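Local coordinates for protein putative agmatinase (Clostridium difficile, PDB 3LHL) that probably hydrolyses agmatine to putrescine and urea, as a manganese-dependent enzyme of the arginase family, at residues Phe231-Ile241 / Ile266-Lys277. Residues are numbered along the deposited sequence; the frame is centred on the assembly and turned at random.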
# COMPACT_ATOMS: atom_id res chain seq x y z
N PHE A 231 3.60 5.79 -11.40
CA PHE A 231 2.72 6.93 -11.17
C PHE A 231 2.25 7.50 -12.51
O PHE A 231 1.08 7.88 -12.66
CB PHE A 231 3.43 8.01 -10.35
CG PHE A 231 3.89 7.53 -9.01
CD1 PHE A 231 3.07 6.70 -8.23
CD2 PHE A 231 5.13 7.91 -8.51
CE1 PHE A 231 3.49 6.26 -6.99
CE2 PHE A 231 5.56 7.47 -7.26
CZ PHE A 231 4.73 6.64 -6.49
N LYS A 232 3.15 7.54 -13.48
CA LYS A 232 2.82 8.05 -14.80
C LYS A 232 1.84 7.09 -15.48
O LYS A 232 0.86 7.52 -16.10
CB LYS A 232 4.10 8.19 -15.64
CG LYS A 232 3.92 9.01 -16.90
CD LYS A 232 5.21 9.09 -17.70
CE LYS A 232 5.08 8.35 -19.03
NZ LYS A 232 4.74 6.91 -18.87
N ILE A 233 2.11 5.80 -15.34
CA ILE A 233 1.27 4.76 -15.93
C ILE A 233 -0.16 4.81 -15.38
O ILE A 233 -1.13 4.63 -16.12
CB ILE A 233 1.89 3.37 -15.66
CG1 ILE A 233 3.21 3.26 -16.42
CG2 ILE A 233 0.91 2.28 -16.05
CD1 ILE A 233 4.06 2.09 -16.02
N ILE A 234 -0.28 5.04 -14.08
CA ILE A 234 -1.60 5.12 -13.47
C ILE A 234 -2.28 6.40 -13.93
O ILE A 234 -3.47 6.40 -14.25
CB ILE A 234 -1.51 5.10 -11.92
CG1 ILE A 234 -1.20 3.68 -11.45
CG2 ILE A 234 -2.80 5.62 -11.31
CD1 ILE A 234 -1.03 3.56 -9.97
N LYS A 235 -1.53 7.50 -13.96
CA LYS A 235 -2.08 8.78 -14.38
C LYS A 235 -2.65 8.73 -15.79
O LYS A 235 -3.70 9.32 -16.05
CB LYS A 235 -1.02 9.88 -14.31
CG LYS A 235 -1.48 11.21 -14.90
CD LYS A 235 -0.44 12.30 -14.73
CE LYS A 235 -0.90 13.62 -15.33
NZ LYS A 235 -1.02 13.56 -16.82
N ASN A 236 -1.97 8.05 -16.70
CA ASN A 236 -2.42 7.96 -18.09
C ASN A 236 -3.39 6.81 -18.35
O ASN A 236 -3.86 6.64 -19.47
CB ASN A 236 -1.22 7.83 -19.04
CG ASN A 236 -0.29 9.03 -18.99
OD1 ASN A 236 -0.73 10.17 -18.86
ND2 ASN A 236 1.01 8.78 -19.09
N SER A 237 -3.69 6.01 -17.33
CA SER A 237 -4.59 4.88 -17.52
C SER A 237 -6.03 5.22 -17.19
O SER A 237 -6.36 6.36 -16.86
CB SER A 237 -4.16 3.71 -16.64
OG SER A 237 -4.60 3.90 -15.30
N ASN A 238 -6.89 4.22 -17.28
CA ASN A 238 -8.30 4.40 -16.97
C ASN A 238 -8.74 3.46 -15.86
O ASN A 238 -9.81 2.85 -15.94
CB ASN A 238 -9.17 4.19 -18.21
CG ASN A 238 -10.63 4.53 -17.96
OD1 ASN A 238 -10.94 5.57 -17.40
ND2 ASN A 238 -11.53 3.65 -18.39
N ILE A 239 -7.91 3.31 -14.83
CA ILE A 239 -8.28 2.44 -13.72
C ILE A 239 -8.84 3.33 -12.62
O ILE A 239 -8.46 4.49 -12.49
CB ILE A 239 -7.08 1.63 -13.15
CG1 ILE A 239 -6.02 2.57 -12.57
CG2 ILE A 239 -6.49 0.76 -14.23
CD1 ILE A 239 -4.95 1.84 -11.80
N ASN A 240 -9.76 2.78 -11.84
CA ASN A 240 -10.38 3.54 -10.76
C ASN A 240 -9.92 3.05 -9.39
O ASN A 240 -10.31 1.98 -8.93
CB ASN A 240 -11.91 3.44 -10.89
CG ASN A 240 -12.64 4.29 -9.87
OD1 ASN A 240 -12.19 5.38 -9.52
ND2 ASN A 240 -13.79 3.80 -9.40
N ILE A 241 -9.05 3.83 -8.76
CA ILE A 241 -8.55 3.47 -7.44
C ILE A 241 -9.57 3.92 -6.40
O ILE A 241 -9.79 5.11 -6.21
CB ILE A 241 -7.18 4.13 -7.17
CG1 ILE A 241 -6.16 3.62 -8.20
CG2 ILE A 241 -6.70 3.79 -5.76
CD1 ILE A 241 -4.78 4.24 -8.09
N ILE A 266 6.46 9.46 -2.30
CA ILE A 266 5.54 8.49 -2.86
C ILE A 266 4.12 8.85 -2.44
O ILE A 266 3.19 8.78 -3.24
CB ILE A 266 5.91 7.05 -2.40
CG1 ILE A 266 7.20 6.61 -3.09
CG2 ILE A 266 4.77 6.08 -2.72
CD1 ILE A 266 7.67 5.22 -2.71
N LEU A 267 3.97 9.27 -1.19
CA LEU A 267 2.66 9.67 -0.70
C LEU A 267 2.12 10.81 -1.56
O LEU A 267 0.96 10.79 -1.99
CB LEU A 267 2.77 10.11 0.77
CG LEU A 267 1.53 10.79 1.37
CD1 LEU A 267 0.34 9.85 1.31
CD2 LEU A 267 1.83 11.20 2.80
N ARG A 268 2.96 11.80 -1.82
CA ARG A 268 2.55 12.95 -2.62
C ARG A 268 2.09 12.57 -4.03
O ARG A 268 0.99 12.92 -4.44
CB ARG A 268 3.67 13.98 -2.74
CG ARG A 268 3.23 15.24 -3.48
CD ARG A 268 4.40 16.15 -3.75
NE ARG A 268 5.31 15.58 -4.74
CZ ARG A 268 6.54 16.02 -4.98
NH1 ARG A 268 7.02 17.05 -4.29
NH2 ARG A 268 7.28 15.44 -5.90
N GLU A 269 2.94 11.85 -4.75
CA GLU A 269 2.61 11.45 -6.12
C GLU A 269 1.31 10.66 -6.19
O GLU A 269 0.50 10.86 -7.10
CB GLU A 269 3.76 10.63 -6.74
CG GLU A 269 5.14 11.25 -6.56
CD GLU A 269 5.28 12.64 -7.17
OE1 GLU A 269 5.90 12.77 -8.24
OE2 GLU A 269 4.76 13.61 -6.57
N LEU A 270 1.10 9.76 -5.23
CA LEU A 270 -0.12 8.96 -5.21
C LEU A 270 -1.35 9.82 -4.96
O LEU A 270 -2.38 9.62 -5.59
CB LEU A 270 -0.02 7.85 -4.17
CG LEU A 270 0.88 6.68 -4.57
CD1 LEU A 270 0.99 5.69 -3.42
CD2 LEU A 270 0.31 5.99 -5.80
N CYS A 271 -1.24 10.77 -4.04
CA CYS A 271 -2.37 11.65 -3.76
C CYS A 271 -2.69 12.43 -5.03
O CYS A 271 -3.85 12.55 -5.42
CB CYS A 271 -2.03 12.64 -2.63
SG CYS A 271 -2.06 11.93 -0.96
N LEU A 272 -1.66 12.95 -5.68
CA LEU A 272 -1.85 13.71 -6.90
C LEU A 272 -2.57 12.86 -7.95
O LEU A 272 -3.60 13.25 -8.49
CB LEU A 272 -0.50 14.18 -7.44
CG LEU A 272 0.16 15.27 -6.58
CD1 LEU A 272 1.57 15.56 -7.08
CD2 LEU A 272 -0.70 16.53 -6.62
N ILE A 273 -2.02 11.68 -8.21
CA ILE A 273 -2.59 10.76 -9.19
C ILE A 273 -4.06 10.44 -8.94
O ILE A 273 -4.88 10.53 -9.84
CB ILE A 273 -1.75 9.46 -9.23
CG1 ILE A 273 -0.89 9.46 -10.49
CG2 ILE A 273 -2.63 8.22 -9.16
CD1 ILE A 273 -0.03 10.68 -10.61
N ILE A 274 -4.38 10.08 -7.70
CA ILE A 274 -5.75 9.74 -7.35
C ILE A 274 -6.65 10.98 -7.37
O ILE A 274 -7.74 10.96 -7.94
CB ILE A 274 -5.82 9.07 -5.96
CG1 ILE A 274 -4.97 7.80 -5.96
CG2 ILE A 274 -7.26 8.71 -5.60
CD1 ILE A 274 -4.80 7.18 -4.59
N SER A 275 -6.17 12.06 -6.76
CA SER A 275 -6.94 13.30 -6.71
C SER A 275 -7.29 13.82 -8.09
O SER A 275 -8.40 14.32 -8.31
CB SER A 275 -6.17 14.37 -5.94
OG SER A 275 -6.04 14.01 -4.58
N ASP A 276 -6.36 13.70 -9.03
CA ASP A 276 -6.59 14.19 -10.38
C ASP A 276 -7.67 13.40 -11.10
O ASP A 276 -8.48 13.97 -11.83
CB ASP A 276 -5.29 14.14 -11.20
CG ASP A 276 -5.45 14.79 -12.56
OD1 ASP A 276 -5.79 15.99 -12.60
OD2 ASP A 276 -5.25 14.11 -13.59
N LYS A 277 -7.69 12.08 -10.89
CA LYS A 277 -8.69 11.24 -11.54
C LYS A 277 -10.09 11.57 -11.03
O LYS A 277 -11.03 11.66 -11.82
CB LYS A 277 -8.40 9.76 -11.31
CG LYS A 277 -7.22 9.25 -12.10
CD LYS A 277 -7.21 7.73 -12.15
CE LYS A 277 -6.07 7.24 -13.03
NZ LYS A 277 -6.10 7.94 -14.34
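Phe231 enters the surface of helix 258-278 as a knob, its hole formed by Ile266, Glu269, Leu270 and Ile273. CB of Glu269 lies over one face of the ring, 3.7 Å from its centroid and 20° off the normal, which meets the criterion for a CH-pi contact. Ile266 CG2 comes to the ring edge near its plane, 3.8 Å from Phe231 CZ, while Leu270 CD2 approaches CE1 obliquely. The Glu269 chain bends at chi2, and its carboxylate turns away from the ring to bind Ser45 through OE1 and Arg268 through OE2; the ring thus meets the aliphatic part of an acidic residue.

One turn further on, Ile273 packs against the end of helix 229-235. Its CG2 meets Ile234 CG2 at 3.4 Å, tight for two methyl groups, and its CG1 lies against Lys235 CB. The two short helical segments run nearly parallel, 6° apart with axes 9.7 Å from each other, and the nearest CA pairs, Phe231 with Glu269 and Lys235 with Ile273, advance by four residues on both helices. Ile241, the second residue of strand 240-247, touches Ile274 CD1 through CG2 (4.1 Å), extending the apolar seam to the parallel sheet.

Lys277 closes the far end. Its chain is extended through chi2 and chi3, then bent at chi4, which brings NZ to backbone carbonyls of Lys235 and of Ser237 in the turn that follows the helix: a hydrogen bond to Ser237 O at 3.0 Å, with the donor 45° out of the carbonyl plane, and a weak one to Lys235 O. Ser237 OG in turn donates to Ile234 O, tying the turn back on itself.

The contact joins two helices on one side of the arginase-type alpha/beta fold, outside the metal site: the side chain of Ile266 is about 13 Å from a bound manganese ion. Its chemistry is divided: an apolar seam joins the helices, and a lysine ammonium, probably favoured by the carbonyl dipoles around it, clasps the helix-to-strand turn.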